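Local coordinates for chitinase (PDB 5GZT), which probably hydrolyses chitin and chitodextrins by random internal cleavage of their beta-1,4 linkages between N-acetylglucosamine units, at residues A190-D194 against K613-L617. Numbering follows the deposited sequence.
Sequences ASNND and KQNNL
Asn-193 and Asn-616 both turn CG away from their own carbonyl carbon and beside the backbone N (chi1 -66° and -64°), and this brings their two amides together over the C-terminal end of helix 602-614. That end is a Schellman motif: Asn-616, with its positive phi, is the C-prime residue, and its backbone N returns to Lys-613 O at 3.3 Å. The chain then runs on into strand 619-623 of the family 18 TIM barrel. Facing it is the turn after strand 184-191, which leads back into strand 197-203 of a separate antiparallel sheet, so a hairpin end here rests on a barrel helix end.

Asn-193 reaches across to Lys-613, the two side chains crossing at about a right angle. Its CG stands 3.7 Å from Lys-613 CB and 3.5 Å from Lys-613 O, so the amide meets the base of the lysine and the last helical turn. The aliphatic chain of Lys-613 bends at chi3, and its NZ has a long, weak ion pair with Glu-610. With an alanine at Asn-193, the amide that lies against Lys-613 would be gone, and the helix end would probably lose a polar neighbour beside Lys-613 O.

The amide planes of Asn-193 and Asn-616 are 38° apart, neither stacked nor perpendicular. Asn-616 OD1 also comes within 4.2 Å of Asn-192 CA, a loose touch against the turn's backbone. Gln-276 of strand 264-284 ties the two sides together: its NE2 donates to Asn-616 OD1 and its backbone N to Ser-191 OG. A water gives Asn-616 OD1 a second donor, at 2.9 Å, and accepts in turn from Asn-193 N at 3.1 Å.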
loop_
_atom_site.group_PDB
_atom_site.type_symbol
_atom_site.label_atom_id
_atom_site.label_comp_id
_atom_site.label_asym_id
_atom_site.label_seq_id
_atom_site.Cartn_x
_atom_site.Cartn_y
_atom_site.Cartn_z
ATOM N N ALA B 190 3.336 -1.755 -19.132
ATOM C CA ALA B 190 2.172 -1.107 -18.581
ATOM C C ALA B 190 1.385 -2.064 -17.706
ATOM O O ALA B 190 1.466 -3.318 -17.857
ATOM C CB ALA B 190 1.290 -0.576 -19.711
ATOM N N SER B 191 0.597 -1.472 -16.790
ATOM C CA SER B 191 -0.361 -2.215 -15.961
ATOM C C SER B 191 -1.735 -1.591 -16.171
ATOM O O SER B 191 -1.859 -0.550 -16.795
ATOM C CB SER B 191 0.056 -2.150 -14.477
ATOM O OG SER B 191 -0.670 -3.092 -13.720
ATOM N N ASN B 192 -2.773 -2.259 -15.727
ATOM C CA ASN B 192 -4.098 -1.648 -15.706
ATOM C C ASN B 192 -4.730 -1.891 -14.346
ATOM O O ASN B 192 -4.166 -2.605 -13.540
ATOM C CB ASN B 192 -4.985 -2.219 -16.838
ATOM C CG ASN B 192 -5.051 -3.729 -16.828
ATOM O OD1 ASN B 192 -4.953 -4.412 -15.779
ATOM N ND2 ASN B 192 -5.162 -4.276 -18.019
ATOM N N ASN B 193 -5.929 -1.339 -14.149
ATOM C CA ASN B 193 -6.702 -1.488 -12.917
ATOM C C ASN B 193 -6.910 -2.950 -12.514
ATOM O O ASN B 193 -6.928 -3.309 -11.298
ATOM C CB ASN B 193 -8.056 -0.825 -13.093
ATOM C CG ASN B 193 -7.971 0.671 -13.254
ATOM O OD1 ASN B 193 -6.921 1.316 -13.148
ATOM N ND2 ASN B 193 -9.084 1.234 -13.507
ATOM N N ASP B 194 -7.022 -3.802 -13.539
ATOM C CA ASP B 194 -7.240 -5.233 -13.364
ATOM C C ASP B 194 -5.971 -6.016 -12.978
ATOM O O ASP B 194 -6.033 -7.226 -12.760
ATOM C CB ASP B 194 -7.823 -5.837 -14.668
ATOM C CG ASP B 194 -9.315 -5.510 -14.878
ATOM O OD1 ASP B 194 -10.090 -5.387 -13.884
ATOM O OD2 ASP B 194 -9.713 -5.418 -16.071
ATOM N N LYS B 613 -6.959 4.879 -9.738
ATOM C CA LYS B 613 -7.305 3.939 -10.818
ATOM C C LYS B 613 -7.486 4.627 -12.148
ATOM O O LYS B 613 -6.992 4.080 -13.173
ATOM C CB LYS B 613 -8.541 3.140 -10.498
ATOM C CG LYS B 613 -8.378 2.386 -9.201
ATOM C CD LYS B 613 -9.258 1.167 -9.066
ATOM C CE LYS B 613 -10.704 1.513 -8.938
ATOM N NZ LYS B 613 -11.499 0.296 -9.331
ATOM N N GLN B 614 -8.154 5.788 -12.137
ATOM C CA GLN B 614 -8.410 6.576 -13.341
ATOM C C GLN B 614 -7.112 7.036 -13.985
ATOM O O GLN B 614 -7.086 7.161 -15.207
ATOM C CB GLN B 614 -9.305 7.832 -13.119
ATOM C CG GLN B 614 -10.774 7.454 -12.827
ATOM C CD GLN B 614 -11.678 8.626 -12.374
ATOM O OE1 GLN B 614 -12.798 8.417 -11.819
ATOM N NE2 GLN B 614 -11.207 9.851 -12.594
ATOM N N ASN B 615 -6.091 7.388 -13.212
ATOM C CA ASN B 615 -4.823 7.845 -13.814
ATOM C C ASN B 615 -3.730 6.797 -13.875
ATOM O O ASN B 615 -2.580 7.139 -14.064
ATOM C CB ASN B 615 -4.367 9.052 -13.116
ATOM C CG ASN B 615 -5.312 10.151 -13.297
ATOM O OD1 ASN B 615 -5.246 10.810 -14.302
ATOM N ND2 ASN B 615 -6.253 10.344 -12.353
ATOM N N ASN B 616 -4.094 5.541 -13.648
ATOM C CA ASN B 616 -3.182 4.445 -13.636
ATOM C C ASN B 616 -1.932 4.737 -12.813
ATOM O O ASN B 616 -0.805 4.473 -13.229
ATOM C CB ASN B 616 -2.884 3.995 -15.079
ATOM C CG ASN B 616 -4.116 3.483 -15.732
ATOM O OD1 ASN B 616 -4.694 2.450 -15.364
ATOM N ND2 ASN B 616 -4.563 4.217 -16.670
ATOM N N LEU B 617 -2.186 5.179 -11.574
ATOM C CA LEU B 617 -1.101 5.407 -10.608
ATOM C C LEU B 617 -0.762 4.131 -9.889
ATOM O O LEU B 617 -1.414 3.084 -10.026
ATOM C CB LEU B 617 -1.489 6.598 -9.688
ATOM C CG LEU B 617 -1.916 7.839 -10.429
ATOM C CD1 LEU B 617 -2.402 8.984 -9.540
ATOM C CD2 LEU B 617 -0.769 8.356 -11.249
HETATM O O HOH W 1 -6.806 0.725 -16.270
#